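Local coordinates for protein meso-diaminopimelate dehydrogenase (Clostridium tetani, PDB 3WGY) that catalyses, as the wild-type enzyme, the reversible NADP-dependent oxidative deamination of meso-diaminopimelate, and is here a mutant holding the 2-oxo acid 4-methyl-2-oxovalerate, at residues Gln25-Met29 against Val285-Arg289; Gly114-Ile119 against Lys299-Val305. The protein carries 6 engineered substitutions. All blocks are in the same frame, centred on the assembly; numbering follows the deposited sequence.

Interaction 1: residues Gln25-Met29 against Val285-Arg289; sequences QNDDM and VAYSR
Arg289 sets out from its helix with CG trans to the backbone N and then bends at chi3 (-61°), which lays the NE/NH2 edge of its guanidinium alongside the carboxylate of Asp28; that carboxylate is brought round by a chi1 of 68°, with CG lodged between the backbone N and the carbonyl carbon. This gives a side-on, bidentate salt bridge. Arg289 NE meets Asp28 OD2 at 2.9 Å and Arg289 NH2 meets Asp28 OD1 at 2.9 Å, both on the syn side, with the two planes 11° apart. Arg289 NH2 also donates to Asn26 OD1 at 2.8 Å, in the guanidinium plane but tilted from that of the amide, whose own ND2 is held by Ala22 O. One nitrogen thus bridges two residues of the type I beta turn Asn26-Met29. Over one face of the guanidinium lies Met29 CE, 3.5 Å from Arg289 NH2, while Met29 SD packs at 3.4 Å on Val285 CG1. The turn joining helix 14-23 to strand 29-36 is thereby fastened to helix 276-296. Three acceptor atoms from two turn residues, all near the guanidinium plane, fix its rotation, and the two-pronged pairing probably stabilises the ionised form of the partly exposed Asp28.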
ATOM      1  N   GLN B  25     -17.670  13.377  -5.500  1.00 45.58           N
ATOM      2  CA  GLN B  25     -16.365  13.814  -5.004  1.00 45.29           C
ATOM      3  C   GLN B  25     -15.315  13.766  -6.116  1.00 45.35           C
ATOM      4  O   GLN B  25     -14.140  14.029  -5.873  1.00 46.64           O
ATOM      5  CB  GLN B  25     -15.888  12.920  -3.845  1.00 44.45           C
ATOM      6  CG  GLN B  25     -16.817  12.855  -2.646  1.00 44.03           C
ATOM      7  CD  GLN B  25     -16.188  12.146  -1.453  1.00 46.81           C
ATOM      8  OE1 GLN B  25     -15.602  11.066  -1.588  1.00 45.89           O
ATOM      9  NE2 GLN B  25     -16.319  12.746  -0.272  1.00 43.55           N
ATOM     10  N   ASN B  26     -15.741  13.431  -7.331  1.00 45.48           N
ATOM     11  CA  ASN B  26     -14.822  13.327  -8.460  1.00 45.13           C
ATOM     12  C   ASN B  26     -15.210  14.202  -9.649  1.00 46.44           C
ATOM     13  O   ASN B  26     -15.956  13.783 -10.536  1.00 46.85           O
ATOM     14  CB  ASN B  26     -14.721  11.865  -8.890  1.00 43.17           C
ATOM     15  CG  ASN B  26     -14.116  10.984  -7.809  1.00 43.72           C
ATOM     16  OD1 ASN B  26     -12.913  10.718  -7.803  1.00 42.34           O
ATOM     17  ND2 ASN B  26     -14.947  10.543  -6.877  1.00 41.98           N
ATOM     18  N   ASP B  27     -14.673  15.415  -9.661  1.00 46.92           N
ATOM     19  CA  ASP B  27     -14.943  16.388 -10.712  1.00 46.92           C
ATOM     20  C   ASP B  27     -14.758  15.912 -12.153  1.00 44.05           C
ATOM     21  O   ASP B  27     -15.338  16.493 -13.067  1.00 44.78           O
ATOM     22  CB  ASP B  27     -14.092  17.641 -10.483  1.00 50.19           C
ATOM     23  CG  ASP B  27     -14.523  18.419  -9.252  1.00 53.84           C
ATOM     24  OD1 ASP B  27     -15.687  18.877  -9.220  1.00 56.85           O
ATOM     25  OD2 ASP B  27     -13.705  18.571  -8.317  1.00 54.88           O
ATOM     26  N   ASP B  28     -13.962  14.874 -12.376  1.00 40.73           N
ATOM     27  CA  ASP B  28     -13.758  14.393 -13.742  1.00 38.98           C
ATOM     28  C   ASP B  28     -14.745  13.301 -14.159  1.00 39.35           C
ATOM     29  O   ASP B  28     -14.638  12.735 -15.254  1.00 38.76           O
ATOM     30  CB  ASP B  28     -12.323  13.903 -13.917  1.00 38.22           C
ATOM     31  CG  ASP B  28     -12.028  12.646 -13.123  1.00 39.14           C
ATOM     32  OD1 ASP B  28     -12.598  12.481 -12.027  1.00 35.12           O
ATOM     33  OD2 ASP B  28     -11.203  11.836 -13.600  1.00 40.96           O
ATOM     34  N   MET B  29     -15.711  13.014 -13.297  1.00 39.47           N
ATOM     35  CA  MET B  29     -16.708  11.988 -13.597  1.00 39.79           C
ATOM     36  C   MET B  29     -18.130  12.519 -13.605  1.00 39.09           C
ATOM     37  O   MET B  29     -18.440  13.539 -12.982  1.00 37.10           O
ATOM     38  CB  MET B  29     -16.631  10.852 -12.585  1.00 37.56           C
ATOM     39  CG  MET B  29     -15.394  10.012 -12.695  1.00 37.27           C
ATOM     40  SD  MET B  29     -15.392   8.786 -11.381  1.00 41.43           S
ATOM     41  CE  MET B  29     -13.688   8.222 -11.459  1.00 30.29           C
ATOM     42  N   VAL B 285     -15.135   3.533  -7.479  1.00 28.60           N
ATOM     43  CA  VAL B 285     -15.060   4.729  -8.305  1.00 26.56           C
ATOM     44  C   VAL B 285     -13.639   5.029  -8.774  1.00 28.47           C
ATOM     45  O   VAL B 285     -13.426   5.295  -9.957  1.00 30.65           O
ATOM     46  CB  VAL B 285     -15.608   5.954  -7.563  1.00 28.31           C
ATOM     47  CG1 VAL B 285     -15.390   7.216  -8.402  1.00 27.02           C
ATOM     48  CG2 VAL B 285     -17.093   5.754  -7.281  1.00 31.15           C
ATOM     49  N   ALA B 286     -12.669   4.988  -7.861  1.00 25.86           N
ATOM     50  CA  ALA B 286     -11.285   5.268  -8.233  1.00 25.98           C
ATOM     51  C   ALA B 286     -10.809   4.316  -9.325  1.00 26.41           C
ATOM     52  O   ALA B 286     -10.151   4.732 -10.291  1.00 25.23           O
ATOM     53  CB  ALA B 286     -10.382   5.163  -7.025  1.00 23.20           C
ATOM     54  N   TYR B 287     -11.138   3.037  -9.169  1.00 26.49           N
ATOM     55  CA  TYR B 287     -10.746   2.042 -10.156  1.00 28.96           C
ATOM     56  C   TYR B 287     -11.478   2.229 -11.485  1.00 31.51           C
ATOM     57  O   TYR B 287     -11.022   1.745 -12.520  1.00 31.58           O
ATOM     58  CB  TYR B 287     -10.948   0.634  -9.599  1.00 28.97           C
ATOM     59  CG  TYR B 287      -9.706   0.145  -8.883  1.00 30.06           C
ATOM     60  CD1 TYR B 287      -8.639  -0.404  -9.598  1.00 27.21           C
ATOM     61  CD2 TYR B 287      -9.546   0.338  -7.511  1.00 28.87           C
ATOM     62  CE1 TYR B 287      -7.438  -0.739  -8.970  1.00 29.38           C
ATOM     63  CE2 TYR B 287      -8.347   0.006  -6.868  1.00 28.23           C
ATOM     64  CZ  TYR B 287      -7.297  -0.524  -7.607  1.00 29.78           C
ATOM     65  OH  TYR B 287      -6.089  -0.790  -7.000  1.00 28.49           O
ATOM     66  N   SER B 288     -12.598   2.949 -11.461  1.00 32.95           N
ATOM     67  CA  SER B 288     -13.334   3.220 -12.692  1.00 34.83           C
ATOM     68  C   SER B 288     -12.488   4.148 -13.543  1.00 34.22           C
ATOM     69  O   SER B 288     -12.465   4.033 -14.766  1.00 34.67           O
ATOM     70  CB  SER B 288     -14.677   3.891 -12.401  1.00 33.78           C
ATOM     71  OG  SER B 288     -15.631   2.918 -12.030  1.00 42.58           O
ATOM     72  N   ARG B 289     -11.792   5.071 -12.884  1.00 34.90           N
ATOM     73  CA  ARG B 289     -10.934   6.007 -13.592  1.00 32.35           C
ATOM     74  C   ARG B 289      -9.833   5.227 -14.296  1.00 33.94           C
ATOM     75  O   ARG B 289      -9.479   5.530 -15.433  1.00 32.30           O
ATOM     76  CB  ARG B 289     -10.306   7.019 -12.626  1.00 30.92           C
ATOM     77  CG  ARG B 289      -9.378   8.011 -13.330  1.00 29.03           C
ATOM     78  CD  ARG B 289      -8.850   9.098 -12.407  1.00 31.51           C
ATOM     79  NE  ARG B 289      -9.910   9.922 -11.827  1.00 29.81           N
ATOM     80  CZ  ARG B 289     -10.414   9.758 -10.612  1.00 30.29           C
ATOM     81  NH1 ARG B 289      -9.959   8.792  -9.819  1.00 32.36           N
ATOM     82  NH2 ARG B 289     -11.381  10.560 -10.190  1.00 30.62           N
TER

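Interaction 2: residues Gly114-Ile119 against Lys299-Val305; sequences GNISLI and KKGAVTV
Backbone hydrogen bonds alternate in direction between Gly114-Ile119 and Lys299-Val305, as parallel strands require. Gly301 N donates to Asn115 O (3.0 Å), Ser117 N to Gly301 O (2.9 Å), Val303 N to Ser117 O (2.8 Å) and Ile119 N to Val303 O (3.0 Å). CA-H...O contacts reinforce them: Gly301 O receives the CA-H of Ile116, and Ser117 O the CA-H of Ala302. Strand 301-303 is, within this chain, outermost in the seven-stranded parallel sheet of the Rossmann-type domain; strand 116-118 separates it from strand 88-90. Apolar contacts gather on the face carrying Ile116, Leu118 and Val303, which helix 276-296 covers through Ile291. Ile116 CD1 and Leu118 CD1 both reach Val303 CG2, set by chi1 (-66°) between backbone N and carbonyl carbon; Leu118 CD1 also comes within 3.2 Å of Val303 O. Ser117 and Ala302 face helix 99-113, and Ser117 OG is hydrogen-bonded to Thr89 OG1 and Ser110 OG. Polar links lie at both ends. Lys300, bent at chi2, carries NZ to Gly114 O (2.8 Å) from above the carbonyl plane; Gly114, just past helix 99-113, closes it in a Schellman motif. Farther on, a water donates to Ile119 O (2.6 Å) and accepts from Val305 N (2.9 Å).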
ATOM      1  N   GLY B 114     -14.451  -6.936 -27.062  1.00 47.92           N
ATOM      2  CA  GLY B 114     -13.546  -5.814 -27.240  1.00 46.80           C
ATOM      3  C   GLY B 114     -13.638  -4.816 -26.097  1.00 46.18           C
ATOM      4  O   GLY B 114     -13.461  -3.611 -26.294  1.00 45.62           O
ATOM      5  N   ASN B 115     -13.924  -5.317 -24.899  1.00 44.91           N
ATOM      6  CA  ASN B 115     -14.043  -4.475 -23.709  1.00 44.30           C
ATOM      7  C   ASN B 115     -13.084  -4.951 -22.630  1.00 43.45           C
ATOM      8  O   ASN B 115     -12.435  -5.984 -22.774  1.00 44.72           O
ATOM      9  CB  ASN B 115     -15.467  -4.541 -23.159  1.00 43.90           C
ATOM     10  CG  ASN B 115     -16.479  -3.914 -24.087  1.00 45.51           C
ATOM     11  OD1 ASN B 115     -17.641  -4.330 -24.126  1.00 47.15           O
ATOM     12  ND2 ASN B 115     -16.056  -2.900 -24.831  1.00 46.38           N
ATOM     13  N   ILE B 116     -12.999  -4.199 -21.540  1.00 42.48           N
ATOM     14  CA  ILE B 116     -12.128  -4.579 -20.439  1.00 40.85           C
ATOM     15  C   ILE B 116     -12.973  -4.667 -19.182  1.00 39.51           C
ATOM     16  O   ILE B 116     -13.862  -3.849 -18.970  1.00 35.63           O
ATOM     17  CB  ILE B 116     -10.981  -3.558 -20.236  1.00 41.72           C
ATOM     18  CG1 ILE B 116     -10.241  -3.851 -18.925  1.00 41.83           C
ATOM     19  CG2 ILE B 116     -11.532  -2.143 -20.234  1.00 41.20           C
ATOM     20  CD1 ILE B 116      -9.001  -3.008 -18.726  1.00 43.64           C
ATOM     21  N   SER B 117     -12.701  -5.673 -18.358  1.00 40.02           N
ATOM     22  CA  SER B 117     -13.455  -5.866 -17.124  1.00 41.30           C
ATOM     23  C   SER B 117     -12.559  -6.025 -15.908  1.00 39.35           C
ATOM     24  O   SER B 117     -11.682  -6.883 -15.883  1.00 36.52           O
ATOM     25  CB  SER B 117     -14.351  -7.102 -17.226  1.00 41.02           C
ATOM     26  OG  SER B 117     -15.379  -6.909 -18.177  1.00 46.72           O
ATOM     27  N   LEU B 118     -12.785  -5.193 -14.902  1.00 37.87           N
ATOM     28  CA  LEU B 118     -12.015  -5.275 -13.668  1.00 36.13           C
ATOM     29  C   LEU B 118     -12.828  -6.079 -12.658  1.00 33.77           C
ATOM     30  O   LEU B 118     -13.944  -5.704 -12.310  1.00 34.96           O
ATOM     31  CB  LEU B 118     -11.740  -3.876 -13.110  1.00 32.77           C
ATOM     32  CG  LEU B 118     -11.191  -3.868 -11.680  1.00 33.04           C
ATOM     33  CD1 LEU B 118      -9.888  -4.658 -11.638  1.00 31.05           C
ATOM     34  CD2 LEU B 118     -10.974  -2.422 -11.215  1.00 32.11           C
ATOM     35  N   ILE B 119     -12.277  -7.193 -12.201  1.00 34.35           N
ATOM     36  CA  ILE B 119     -12.980  -8.016 -11.227  1.00 35.22           C
ATOM     37  C   ILE B 119     -12.309  -7.980  -9.855  1.00 35.14           C
ATOM     38  O   ILE B 119     -11.118  -7.689  -9.737  1.00 34.12           O
ATOM     39  CB  ILE B 119     -13.036  -9.493 -11.659  1.00 36.34           C
ATOM     40  CG1 ILE B 119     -11.661 -10.133 -11.477  1.00 38.13           C
ATOM     41  CG2 ILE B 119     -13.461  -9.599 -13.129  1.00 38.81           C
ATOM     42  CD1 ILE B 119     -11.686 -11.639 -11.468  1.00 39.96           C
ATOM     43  N   LYS B 299      -6.804  -1.632 -24.016  1.00 49.09           N
ATOM     44  CA  LYS B 299      -6.578  -2.832 -23.217  1.00 47.94           C
ATOM     45  C   LYS B 299      -7.846  -3.690 -23.298  1.00 46.26           C
ATOM     46  O   LYS B 299      -8.947  -3.185 -23.090  1.00 44.88           O
ATOM     47  CB  LYS B 299      -6.305  -2.443 -21.763  1.00 47.36           C
ATOM     48  CG  LYS B 299      -5.245  -3.286 -21.078  1.00 51.26           C
ATOM     49  CD  LYS B 299      -5.557  -4.775 -21.146  1.00 53.46           C
ATOM     50  CE  LYS B 299      -4.406  -5.600 -20.576  1.00 53.10           C
ATOM     51  NZ  LYS B 299      -4.605  -7.068 -20.743  1.00 53.64           N
ATOM     52  N   LYS B 300      -7.690  -4.977 -23.597  1.00 46.27           N
ATOM     53  CA  LYS B 300      -8.838  -5.879 -23.719  1.00 46.34           C
ATOM     54  C   LYS B 300      -8.760  -7.034 -22.728  1.00 44.12           C
ATOM     55  O   LYS B 300      -7.673  -7.476 -22.363  1.00 46.57           O
ATOM     56  CB  LYS B 300      -8.913  -6.459 -25.141  1.00 46.97           C
ATOM     57  CG  LYS B 300      -8.864  -5.432 -26.270  1.00 47.46           C
ATOM     58  CD  LYS B 300     -10.067  -4.507 -26.256  1.00 47.73           C
ATOM     59  CE  LYS B 300      -9.985  -3.483 -27.377  1.00 48.52           C
ATOM     60  NZ  LYS B 300     -11.097  -2.491 -27.321  1.00 49.42           N
ATOM     61  N   GLY B 301      -9.917  -7.523 -22.295  1.00 40.99           N
ATOM     62  CA  GLY B 301      -9.937  -8.639 -21.365  1.00 39.87           C
ATOM     63  C   GLY B 301     -10.213  -8.271 -19.919  1.00 38.12           C
ATOM     64  O   GLY B 301     -10.528  -7.122 -19.605  1.00 37.49           O
ATOM     65  N   ALA B 302     -10.092  -9.257 -19.037  1.00 37.07           N
ATOM     66  CA  ALA B 302     -10.322  -9.045 -17.612  1.00 37.92           C
ATOM     67  C   ALA B 302      -9.005  -8.760 -16.895  1.00 36.14           C
ATOM     68  O   ALA B 302      -7.953  -9.264 -17.280  1.00 35.19           O
ATOM     69  CB  ALA B 302     -10.995 -10.267 -17.000  1.00 36.26           C
ATOM     70  N   VAL B 303      -9.079  -7.944 -15.850  1.00 36.17           N
ATOM     71  CA  VAL B 303      -7.911  -7.575 -15.056  1.00 35.09           C
ATOM     72  C   VAL B 303      -8.316  -7.480 -13.592  1.00 33.11           C
ATOM     73  O   VAL B 303      -9.498  -7.322 -13.275  1.00 32.47           O
ATOM     74  CB  VAL B 303      -7.349  -6.191 -15.472  1.00 34.53           C
ATOM     75  CG1 VAL B 303      -6.792  -6.246 -16.883  1.00 34.60           C
ATOM     76  CG2 VAL B 303      -8.445  -5.139 -15.371  1.00 32.96           C
ATOM     77  N   THR B 304      -7.328  -7.587 -12.710  1.00 31.48           N
ATOM     78  CA  THR B 304      -7.555  -7.476 -11.279  1.00 30.40           C
ATOM     79  C   THR B 304      -6.747  -6.265 -10.813  1.00 30.63           C
ATOM     80  O   THR B 304      -5.971  -5.698 -11.590  1.00 30.34           O
ATOM     81  CB  THR B 304      -7.063  -8.731 -10.521  1.00 30.13           C
ATOM     82  OG1 THR B 304      -5.631  -8.734 -10.462  1.00 31.77           O
ATOM     83  CG2 THR B 304      -7.532  -9.998 -11.226  1.00 31.23           C
ATOM     84  N   VAL B 305      -6.921  -5.864  -9.557  1.00 29.17           N
ATOM     85  CA  VAL B 305      -6.171  -4.725  -9.047  1.00 29.48           C
ATOM     86  C   VAL B 305      -4.665  -4.975  -9.144  1.00 29.95           C
ATOM     87  O   VAL B 305      -3.882  -4.038  -9.229  1.00 29.00           O
ATOM     88  CB  VAL B 305      -6.532  -4.426  -7.576  1.00 29.12           C
ATOM     89  CG1 VAL B 305      -7.992  -4.036  -7.482  1.00 30.79           C
ATOM     90  CG2 VAL B 305      -6.252  -5.647  -6.700  1.00 27.87           C
TER
HETATM   91  O   HOH W   1      -9.048  -7.210  -8.193  1.00 31.73           O

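In the fold
From the N terminus, the chain passes the turn 25-29 after helix 14-23, then crosses the sheet to 114-119 before it leaves for the sheets made by strands between 142 and 273. It returns along helix 276-296, where 285-289 closes interaction 1 over 255 intervening residues, and directly afterwards strand 301-303 closes interaction 2 over 179. The segments alternate, so the two loops cross rather than nest. Their centres lie about 17 Å apart, yet Tyr287 joins them: its CB lies 3.5 Å from Leu118 CD2 and its CZ 3.6 Å from Val305 CG1. The returning chain thus supplies a helix against one face of the parallel sheet and its edge strand within this chain.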